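Local atomic coordinates of CCMAN5 (Cellulosimicrobium cellulans, PDB entry 2XSG), a protein that hydrolyses alpha-mannosides as a family 92 glycoside hydrolase and enables mannose-6-phosphate modification of yeast-produced human lysosomal enzymes. Residues Y431-Y441 against R461-A472; Y441-Y450 against Q487-L495. All coordinates share one frame; numbering follows the deposited sequence.

Contact 1: Y431-Y441 against R461-A472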
loop_
_atom_site.group_PDB
_atom_site.type_symbol
_atom_site.label_atom_id
_atom_site.label_comp_id
_atom_site.label_asym_id
_atom_site.label_seq_id
_atom_site.Cartn_x
_atom_site.Cartn_y
_atom_site.Cartn_z
ATOM N N TYR A 431 10.115 -15.208 16.459
ATOM C CA TYR A 431 11.275 -14.431 16.945
ATOM C C TYR A 431 12.653 -14.747 16.307
ATOM O O TYR A 431 13.299 -13.844 15.801
ATOM C CB TYR A 431 11.327 -14.432 18.482
ATOM C CG TYR A 431 12.410 -13.561 19.060
ATOM C CD1 TYR A 431 12.247 -12.188 19.141
ATOM C CD2 TYR A 431 13.603 -14.119 19.532
ATOM C CE1 TYR A 431 13.238 -11.374 19.657
ATOM C CE2 TYR A 431 14.605 -13.317 20.058
ATOM C CZ TYR A 431 14.409 -11.939 20.113
ATOM O OH TYR A 431 15.381 -11.130 20.633
ATOM N N PRO A 432 13.100 -16.018 16.308
ATOM C CA PRO A 432 14.410 -16.264 15.688
ATOM C C PRO A 432 14.457 -15.930 14.187
ATOM O O PRO A 432 15.504 -15.501 13.689
ATOM C CB PRO A 432 14.624 -17.766 15.896
ATOM C CG PRO A 432 13.253 -18.306 16.157
ATOM C CD PRO A 432 12.560 -17.242 16.920
ATOM N N ALA A 433 13.348 -16.132 13.479
ATOM C CA ALA A 433 13.273 -15.741 12.077
ATOM C C ALA A 433 13.298 -14.221 11.914
ATOM O O ALA A 433 13.854 -13.706 10.945
ATOM C CB ALA A 433 12.037 -16.346 11.401
ATOM N N LEU A 434 12.699 -13.512 12.863
ATOM C CA LEU A 434 12.771 -12.059 12.877
ATOM C C LEU A 434 14.203 -11.597 13.186
ATOM O O LEU A 434 14.675 -10.630 12.581
ATOM C CB LEU A 434 11.754 -11.459 13.849
ATOM C CG LEU A 434 10.270 -11.506 13.471
ATOM C CD1 LEU A 434 9.413 -11.193 14.677
ATOM C CD2 LEU A 434 9.962 -10.556 12.345
ATOM N N GLN A 435 14.902 -12.302 14.084
ATOM C CA GLN A 435 16.316 -12.022 14.337
ATOM C C GLN A 435 17.185 -12.151 13.075
ATOM O O GLN A 435 18.014 -11.276 12.809
ATOM C CB GLN A 435 16.876 -12.898 15.476
ATOM C CG GLN A 435 18.267 -12.475 15.977
ATOM C CD GLN A 435 18.233 -11.327 16.987
ATOM O OE1 GLN A 435 18.903 -10.298 16.810
ATOM N NE2 GLN A 435 17.465 -11.504 18.058
ATOM N N ARG A 436 16.992 -13.218 12.294
ATOM C CA ARG A 436 17.777 -13.410 11.063
ATOM C C ARG A 436 17.451 -12.341 10.016
ATOM O O ARG A 436 18.327 -11.925 9.254
ATOM C CB ARG A 436 17.562 -14.800 10.453
ATOM C CG ARG A 436 18.011 -15.971 11.324
ATOM C CD ARG A 436 17.938 -17.293 10.529
ATOM N NE ARG A 436 16.558 -17.657 10.191
ATOM C CZ ARG A 436 15.750 -18.338 11.000
ATOM N NH1 ARG A 436 16.181 -18.742 12.201
ATOM N NH2 ARG A 436 14.511 -18.620 10.614
ATOM N N LEU A 437 16.187 -11.915 9.981
ATOM C CA LEU A 437 15.753 -10.837 9.102
ATOM C C LEU A 437 16.534 -9.560 9.403
ATOM O O LEU A 437 17.094 -8.935 8.505
ATOM C CB LEU A 437 14.253 -10.562 9.284
ATOM C CG LEU A 437 13.725 -9.384 8.468
ATOM C CD1 LEU A 437 13.541 -9.787 7.001
ATOM C CD2 LEU A 437 12.422 -8.852 9.034
ATOM N N VAL A 438 16.564 -9.200 10.681
ATOM C CA VAL A 438 17.245 -8.005 11.148
ATOM C C VAL A 438 18.768 -8.096 10.936
ATOM O O VAL A 438 19.409 -7.114 10.551
ATOM C CB VAL A 438 16.847 -7.700 12.614
ATOM C CG1 VAL A 438 17.671 -6.545 13.194
ATOM C CG2 VAL A 438 15.367 -7.390 12.674
ATOM N N GLY A 439 19.325 -9.288 11.136
ATOM C CA GLY A 439 20.750 -9.520 10.934
ATOM C C GLY A 439 21.517 -9.025 12.139
ATOM O O GLY A 439 20.955 -8.350 13.012
ATOM N N GLN A 440 22.800 -9.369 12.182
ATOM C CA GLN A 440 23.711 -8.929 13.239
ATOM C C GLN A 440 24.819 -8.077 12.638
ATOM O O GLN A 440 25.259 -8.336 11.515
ATOM C CB GLN A 440 24.363 -10.124 13.945
ATOM C CG GLN A 440 23.561 -11.415 13.906
ATOM C CD GLN A 440 22.322 -11.334 14.743
ATOM O OE1 GLN A 440 22.352 -10.813 15.871
ATOM N NE2 GLN A 440 21.204 -11.843 14.204
ATOM N N TYR A 441 25.269 -7.064 13.381
ATOM C CA TYR A 441 26.518 -6.384 13.040
ATOM C C TYR A 441 27.645 -7.439 13.015
ATOM O O TYR A 441 27.624 -8.395 13.811
ATOM C CB TYR A 441 26.834 -5.294 14.069
ATOM C CG TYR A 441 25.932 -4.074 14.004
ATOM C CD1 TYR A 441 25.911 -3.258 12.869
ATOM C CD2 TYR A 441 25.119 -3.730 15.082
ATOM C CE1 TYR A 441 25.079 -2.135 12.799
ATOM C CE2 TYR A 441 24.289 -2.617 15.032
ATOM C CZ TYR A 441 24.277 -1.823 13.893
ATOM O OH TYR A 441 23.474 -0.729 13.850
ATOM N N ARG A 461 18.963 -0.826 10.852
ATOM C CA ARG A 461 19.133 -1.852 11.861
ATOM C C ARG A 461 18.765 -1.298 13.243
ATOM O O ARG A 461 18.244 -2.023 14.100
ATOM C CB ARG A 461 20.574 -2.396 11.850
ATOM C CG ARG A 461 20.888 -3.428 12.934
ATOM C CD ARG A 461 22.050 -4.318 12.534
ATOM N NE ARG A 461 21.670 -5.188 11.418
ATOM C CZ ARG A 461 22.513 -5.763 10.567
ATOM N NH1 ARG A 461 23.826 -5.598 10.692
ATOM N NH2 ARG A 461 22.040 -6.515 9.581
ATOM N N GLY A 462 19.049 -0.025 13.459
ATOM C CA GLY A 462 18.729 0.614 14.726
ATOM C C GLY A 462 17.243 0.511 15.004
ATOM O O GLY A 462 16.838 0.087 16.088
ATOM N N TYR A 463 16.426 0.879 14.015
ATOM C CA TYR A 463 14.978 0.796 14.169
ATOM C C TYR A 463 14.503 -0.677 14.276
ATOM O O TYR A 463 13.641 -0.994 15.092
ATOM C CB TYR A 463 14.279 1.525 13.021
ATOM C CG TYR A 463 12.956 2.172 13.380
ATOM C CD1 TYR A 463 12.117 1.624 14.361
ATOM C CD2 TYR A 463 12.525 3.322 12.721
ATOM C CE1 TYR A 463 10.899 2.217 14.695
ATOM C CE2 TYR A 463 11.285 3.919 13.043
ATOM C CZ TYR A 463 10.483 3.353 14.030
ATOM O OH TYR A 463 9.265 3.923 14.366
ATOM N N ASP A 464 15.074 -1.565 13.464
ATOM C CA ASP A 464 14.769 -2.996 13.554
ATOM C C ASP A 464 15.034 -3.550 14.935
ATOM O O ASP A 464 14.220 -4.319 15.456
ATOM C CB ASP A 464 15.597 -3.797 12.555
ATOM C CG ASP A 464 15.041 -3.727 11.146
ATOM O OD1 ASP A 464 13.836 -3.408 10.980
ATOM O OD2 ASP A 464 15.812 -3.999 10.211
ATOM N N GLN A 465 16.176 -3.161 15.512
ATOM C CA GLN A 465 16.579 -3.643 16.831
ATOM C C GLN A 465 15.715 -3.071 17.949
ATOM O O GLN A 465 15.361 -3.801 18.901
ATOM C CB GLN A 465 18.063 -3.384 17.089
ATOM C CG GLN A 465 19.004 -4.229 16.242
ATOM C CD GLN A 465 20.463 -3.877 16.499
ATOM O OE1 GLN A 465 20.795 -2.712 16.663
ATOM N NE2 GLN A 465 21.331 -4.888 16.564
ATOM N N TYR A 466 15.346 -1.796 17.834
ATOM C CA TYR A 466 14.323 -1.270 18.730
ATOM C C TYR A 466 13.069 -2.173 18.702
ATOM O O TYR A 466 12.558 -2.564 19.748
ATOM C CB TYR A 466 13.941 0.212 18.445
ATOM C CG TYR A 466 12.648 0.577 19.153
ATOM C CD1 TYR A 466 12.614 0.767 20.539
ATOM C CD2 TYR A 466 11.441 0.646 18.444
ATOM C CE1 TYR A 466 11.405 1.046 21.201
ATOM C CE2 TYR A 466 10.240 0.925 19.087
ATOM C CZ TYR A 466 10.225 1.123 20.459
ATOM O OH TYR A 466 9.037 1.398 21.083
ATOM N N GLY A 467 12.574 -2.500 17.506
ATOM C CA GLY A 467 11.368 -3.332 17.374
ATOM C C GLY A 467 11.533 -4.729 17.955
ATOM O O GLY A 467 10.677 -5.221 18.687
ATOM N N LEU A 468 12.645 -5.367 17.625
ATOM C CA LEU A 468 12.977 -6.659 18.198
ATOM C C LEU A 468 13.034 -6.591 19.729
ATOM O O LEU A 468 12.589 -7.530 20.425
ATOM C CB LEU A 468 14.305 -7.115 17.640
ATOM C CG LEU A 468 14.549 -8.507 17.095
ATOM C CD1 LEU A 468 13.389 -9.086 16.306
ATOM C CD2 LEU A 468 15.820 -8.408 16.227
ATOM N N SER A 469 13.551 -5.482 20.251
ATOM C CA SER A 469 13.662 -5.324 21.707
ATOM C C SER A 469 12.294 -5.406 22.405
ATOM O O SER A 469 12.167 -6.020 23.462
ATOM C CB SER A 469 14.404 -4.029 22.069
ATOM O OG SER A 469 13.524 -2.932 22.119
ATOM N N VAL A 470 11.277 -4.782 21.806
ATOM C CA VAL A 470 9.895 -4.844 22.303
ATOM C C VAL A 470 9.386 -6.292 22.290
ATOM O O VAL A 470 8.827 -6.781 23.281
ATOM C CB VAL A 470 8.979 -3.906 21.480
ATOM C CG1 VAL A 470 7.506 -4.089 21.839
ATOM C CG2 VAL A 470 9.396 -2.437 21.665
ATOM N N ILE A 471 9.606 -6.993 21.176
ATOM C CA ILE A 471 9.247 -8.416 21.076
ATOM C C ILE A 471 10.025 -9.281 22.080
ATOM O O ILE A 471 9.470 -10.228 22.670
ATOM C CB ILE A 471 9.454 -8.963 19.640
ATOM C CG1 ILE A 471 8.731 -8.079 18.606
ATOM C CG2 ILE A 471 8.993 -10.424 19.542
ATOM C CD1 ILE A 471 9.159 -8.325 17.119
ATOM N N ALA A 472 11.299 -8.968 22.278
ATOM C CA ALA A 472 12.110 -9.747 23.235
ATOM C C ALA A 472 11.547 -9.673 24.669
ATOM O O ALA A 472 11.419 -10.704 25.347
ATOM C CB ALA A 472 13.593 -9.313 23.185
HETATM O O HOH W 1 18.633 -4.460 9.705
HETATM O O HOH W 2 21.559 -0.524 15.714
#
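Leu468 fits as a knob among Tyr431, Leu434, Gln435 and Val438. It sits midway along an antiparallel pair of helices, 427-438 and 455-474. Their axes here run at 168° and approach to 10.4 Å. The pair belongs to the catalytic domain, which in family 92 is an (alpha/alpha)6 barrel.

The two methyls of Leu468 go to different partners. CD1 of Leu468 lies 3.8 Å from CB of Leu434. CD2 of Leu468 meets CG2 of Val438 at 3.7 Å, tip to tip. A second set lies one turn on: CG2 of Ile471 approaches CD1 of Tyr431 at 3.7 Å, and the two CD1 methyls of Leu434 and Ile471 touch. The hydroxyl end of Tyr431 reaches CB of Ala472 and is bonded to Glu480.

The polar contacts gather where helix 427-438 ends. Arg461 grips O of Val438 side-on: NE bonds at 3.1 Å and NH2 at 2.9 Å. The bend at chi3 (-68°) turns the guanidinium toward this carbonyl. Its charge probably suits the negative end of the helix dipole. Water 1 gives the same oxygen a third hydrogen bond and also donates to OD2 of Asp464, which pairs with Arg408. Gly439 leaves the helix with positive phi, and a CB there would run into NH2 of Arg461.

Tyr441 receives the aliphatic part of Arg461 on its ring. The guanidinium is at most weakly attracted to the ring, and the two planes stand 79° apart. A CH-pi contact puts CD of Arg461 over the middle of one face of Tyr441, 3.6 Å from the ring centroid.

Contact 2: Y441-Y450 against Q487-L495; sequences YSADELRRGY and QASWPIEKL
Trp490 lies against Gly449, Leu446 and Tyr441. Its CB starts the contact, 3.3 Å from O of Gly449. With CG anti to the carbonyl carbon (chi1 -67°), the indole points at the short helix 443-448. CG still faces O of Gly449, and CD2 faces CA of Gly449. CE3 comes next and lies 3.7 Å from CA of Gly449. CA of Gln487 lies over one face of the indole. CZ3 meets CD2 of Tyr441 at 3.8 Å, the planes of the phenol and the six-membered ring being 36° apart. At the far end CH2 approaches O of Leu446 at 3.8 Å, and CD2 of Leu446 lies in the indole plane at its edge. NE1 bonds to Glu486, a turn earlier on its own helix.

Helix 443-448 opens with a capping box: Ser442 OG accepts from Glu445 N, and Glu445 OE1 accepts from Ser442 N. It crosses helix 478-495 at 66°, and the backbones come nearest at Gly449 and Trp490. Gly449 follows it with positive phi, and a CB there would strike CE of Lys494. With Trp490 cut back to an alanine, a gap would probably open beside Gly449, and CD2 of both Leu446 and Tyr441 would lose its aromatic neighbour.

Beyond the indole, Lys494 lays CE 3.4 Å from O of Arg448, while NZ forms a salt bridge with Glu493. CD2 of Leu495 packs over one face of Tyr450, 3.8 Å from CG of Tyr450, and the Tyr450 hydroxyl bonds to O of Ala516. Water 3 accepts from N of Tyr441 and donates to OE1 of Gln487, which also bonds Gln465.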
loop_
_atom_site.group_PDB
_atom_site.type_symbol
_atom_site.label_atom_id
_atom_site.label_comp_id
_atom_site.label_asym_id
_atom_site.label_seq_id
_atom_site.Cartn_x
_atom_site.Cartn_y
_atom_site.Cartn_z
ATOM N N TYR A 441 25.269 -7.064 13.381
ATOM C CA TYR A 441 26.518 -6.384 13.040
ATOM C C TYR A 441 27.645 -7.439 13.015
ATOM O O TYR A 441 27.624 -8.395 13.811
ATOM C CB TYR A 441 26.834 -5.294 14.069
ATOM C CG TYR A 441 25.932 -4.074 14.004
ATOM C CD1 TYR A 441 25.911 -3.258 12.869
ATOM C CD2 TYR A 441 25.119 -3.730 15.082
ATOM C CE1 TYR A 441 25.079 -2.135 12.799
ATOM C CE2 TYR A 441 24.289 -2.617 15.032
ATOM C CZ TYR A 441 24.277 -1.823 13.893
ATOM O OH TYR A 441 23.474 -0.729 13.850
ATOM N N SER A 442 28.603 -7.287 12.100
ATOM C CA SER A 442 29.796 -8.139 12.107
ATOM C C SER A 442 30.671 -7.817 13.338
ATOM O O SER A 442 30.442 -6.809 14.025
ATOM C CB SER A 442 30.615 -7.923 10.836
ATOM O OG SER A 442 31.325 -6.685 10.910
ATOM N N ALA A 443 31.669 -8.667 13.604
ATOM C CA ALA A 443 32.647 -8.399 14.655
ATOM C C ALA A 443 33.165 -6.957 14.600
ATOM O O ALA A 443 33.065 -6.217 15.583
ATOM C CB ALA A 443 33.829 -9.414 14.581
ATOM N N ASP A 444 33.699 -6.557 13.448
ATOM C CA ASP A 444 34.286 -5.217 13.317
ATOM C C ASP A 444 33.253 -4.133 13.553
ATOM O O ASP A 444 33.553 -3.113 14.168
ATOM C CB ASP A 444 34.994 -5.037 11.973
ATOM C CG ASP A 444 36.323 -5.802 11.902
ATOM O OD1 ASP A 444 36.911 -6.075 12.971
ATOM O OD2 ASP A 444 36.774 -6.129 10.777
ATOM N N GLU A 445 32.028 -4.386 13.088
ATOM C CA GLU A 445 30.895 -3.470 13.280
ATOM C C GLU A 445 30.474 -3.355 14.741
ATOM O O GLU A 445 30.193 -2.253 15.230
ATOM C CB GLU A 445 29.708 -3.892 12.404
ATOM C CG GLU A 445 29.895 -3.535 10.931
ATOM C CD GLU A 445 28.975 -4.286 9.964
ATOM O OE1 GLU A 445 28.058 -5.036 10.383
ATOM O OE2 GLU A 445 29.188 -4.114 8.754
ATOM N N LEU A 446 30.438 -4.487 15.438
ATOM C CA LEU A 446 30.159 -4.479 16.873
ATOM C C LEU A 446 31.182 -3.622 17.624
ATOM O O LEU A 446 30.818 -2.784 18.453
ATOM C CB LEU A 446 30.109 -5.897 17.430
ATOM C CG LEU A 446 28.894 -6.731 17.003
ATOM C CD1 LEU A 446 29.136 -8.186 17.306
ATOM C CD2 LEU A 446 27.602 -6.247 17.653
ATOM N N ARG A 447 32.455 -3.802 17.294
ATOM C CA ARG A 447 33.518 -3.024 17.912
ATOM C C ARG A 447 33.336 -1.509 17.708
ATOM O O ARG A 447 33.387 -0.741 18.678
ATOM C CB ARG A 447 34.876 -3.522 17.414
ATOM C CG ARG A 447 36.065 -2.757 17.976
ATOM C CD ARG A 447 37.269 -3.654 18.151
ATOM N NE ARG A 447 37.190 -4.397 19.408
ATOM C CZ ARG A 447 36.957 -5.705 19.506
ATOM N NH1 ARG A 447 36.788 -6.442 18.411
ATOM N NH2 ARG A 447 36.908 -6.272 20.705
ATOM N N ARG A 448 33.082 -1.077 16.471
ATOM C CA ARG A 448 33.018 0.363 16.195
ATOM C C ARG A 448 31.625 0.979 16.401
ATOM O O ARG A 448 31.493 2.197 16.606
ATOM C CB ARG A 448 33.606 0.692 14.810
ATOM C CG ARG A 448 32.634 0.505 13.637
ATOM C CD ARG A 448 33.267 0.902 12.325
ATOM N NE ARG A 448 34.118 -0.146 11.765
ATOM C CZ ARG A 448 33.701 -1.053 10.891
ATOM N NH1 ARG A 448 32.432 -1.054 10.485
ATOM N NH2 ARG A 448 34.547 -1.961 10.429
ATOM N N GLY A 449 30.591 0.139 16.345
ATOM C CA GLY A 449 29.216 0.581 16.581
ATOM C C GLY A 449 28.401 1.001 15.367
ATOM O O GLY A 449 27.327 1.597 15.527
ATOM N N TYR A 450 28.875 0.670 14.163
ATOM C CA TYR A 450 28.190 1.061 12.915
ATOM C C TYR A 450 28.770 0.375 11.668
ATOM O O TYR A 450 29.916 -0.086 11.665
ATOM C CB TYR A 450 28.221 2.586 12.721
ATOM C CG TYR A 450 29.629 3.139 12.674
ATOM C CD1 TYR A 450 30.318 3.258 11.465
ATOM C CD2 TYR A 450 30.287 3.511 13.850
ATOM C CE1 TYR A 450 31.619 3.752 11.424
ATOM C CE2 TYR A 450 31.588 4.011 13.818
ATOM C CZ TYR A 450 32.249 4.121 12.612
ATOM O OH TYR A 450 33.539 4.613 12.597
ATOM N N GLN A 487 22.305 -1.660 21.324
ATOM C CA GLN A 487 22.688 -1.588 19.907
ATOM C C GLN A 487 21.870 -0.588 19.095
ATOM O O GLN A 487 22.407 0.101 18.226
ATOM C CB GLN A 487 22.704 -2.978 19.275
ATOM C CG GLN A 487 23.835 -3.821 19.837
ATOM C CD GLN A 487 24.102 -5.076 19.046
ATOM O OE1 GLN A 487 23.785 -5.163 17.850
ATOM N NE2 GLN A 487 24.691 -6.068 19.708
ATOM N N ALA A 488 20.586 -0.476 19.422
ATOM C CA ALA A 488 19.686 0.469 18.753
ATOM C C ALA A 488 20.037 1.932 19.017
ATOM O O ALA A 488 19.654 2.794 18.246
ATOM C CB ALA A 488 18.236 0.206 19.140
ATOM N N SER A 489 20.766 2.205 20.092
ATOM C CA SER A 489 21.219 3.561 20.384
ATOM C C SER A 489 22.421 3.962 19.508
ATOM O O SER A 489 22.657 5.156 19.290
ATOM C CB SER A 489 21.550 3.717 21.880
ATOM O OG SER A 489 22.785 3.076 22.192
ATOM N N TRP A 490 23.140 2.966 18.982
ATOM C CA TRP A 490 24.425 3.189 18.279
ATOM C C TRP A 490 24.377 4.123 17.041
ATOM O O TRP A 490 25.248 5.006 16.894
ATOM C CB TRP A 490 25.110 1.856 17.918
ATOM C CG TRP A 490 25.630 0.994 19.088
ATOM C CD1 TRP A 490 25.753 1.361 20.410
ATOM C CD2 TRP A 490 26.133 -0.356 19.006
ATOM N NE1 TRP A 490 26.262 0.316 21.139
ATOM C CE2 TRP A 490 26.511 -0.742 20.304
ATOM C CE3 TRP A 490 26.287 -1.271 17.958
ATOM C CZ2 TRP A 490 27.032 -2.009 20.588
ATOM C CZ3 TRP A 490 26.800 -2.516 18.231
ATOM C CH2 TRP A 490 27.173 -2.880 19.538
ATOM N N PRO A 491 23.376 3.936 16.141
ATOM C CA PRO A 491 23.374 4.765 14.933
ATOM C C PRO A 491 23.297 6.255 15.260
ATOM O O PRO A 491 24.048 7.043 14.685
ATOM C CB PRO A 491 22.118 4.317 14.190
ATOM C CG PRO A 491 21.826 2.970 14.706
ATOM C CD PRO A 491 22.304 2.928 16.115
ATOM N N ILE A 492 22.414 6.627 16.187
ATOM C CA ILE A 492 22.305 8.031 16.620
ATOM C C ILE A 492 23.613 8.554 17.237
ATOM O O ILE A 492 24.104 9.613 16.862
ATOM C CB ILE A 492 21.114 8.266 17.583
ATOM C CG1 ILE A 492 19.778 8.178 16.826
ATOM C CG2 ILE A 492 21.207 9.642 18.246
ATOM C CD1 ILE A 492 18.598 7.879 17.732
ATOM N N GLU A 493 24.175 7.810 18.176
ATOM C CA GLU A 493 25.361 8.277 18.890
ATOM C C GLU A 493 26.586 8.347 17.988
ATOM O O GLU A 493 27.333 9.320 18.036
ATOM C CB GLU A 493 25.644 7.362 20.080
ATOM C CG GLU A 493 26.801 7.783 20.970
ATOM C CD GLU A 493 27.458 6.580 21.624
ATOM O OE1 GLU A 493 26.788 5.523 21.737
ATOM O OE2 GLU A 493 28.646 6.688 22.011
ATOM N N LYS A 494 26.764 7.330 17.147
ATOM C CA LYS A 494 28.003 7.148 16.396
ATOM C C LYS A 494 28.019 7.772 14.995
ATOM O O LYS A 494 29.098 8.000 14.444
ATOM C CB LYS A 494 28.356 5.649 16.291
ATOM C CG LYS A 494 28.511 4.916 17.626
ATOM C CD LYS A 494 29.960 4.972 18.111
ATOM C CE LYS A 494 30.218 3.959 19.224
ATOM N NZ LYS A 494 29.816 4.463 20.569
ATOM N N LEU A 495 26.843 8.022 14.409
ATOM C CA LEU A 495 26.800 8.588 13.051
ATOM C C LEU A 495 26.308 10.032 12.938
ATOM O O LEU A 495 26.274 10.577 11.839
ATOM C CB LEU A 495 26.028 7.668 12.082
ATOM C CG LEU A 495 26.590 6.260 11.890
ATOM C CD1 LEU A 495 25.738 5.490 10.894
ATOM C CD2 LEU A 495 28.030 6.319 11.423
HETATM O O HOH W 2 21.559 -0.524 15.714
HETATM O O HOH W 3 24.195 -7.282 16.106
#

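The centres of contact 1 and contact 2 are 14 Å apart, and Tyr441 belongs to both. Its side chain faces both helix 455-474 and helix 478-495. Water 2 joins the two contacts: it accepts from the Tyr441 hydroxyl and donates to OE1 of Gln465 and O of Gln487. Helices 455-474 and 478-495 also meet directly. NE2 of Gln465 probably bonds to OE1 of Gln487 at 2.8 Å, and O of Gly462 packs on CB of Ala488 at 3.4 Å. Contact 1 lies nearer the centre of the chain, about 23 Å from centre to centre, against 32 Å for contact 2. The Asp464 side chain is about 14 Å from a bound bis-tris propane molecule.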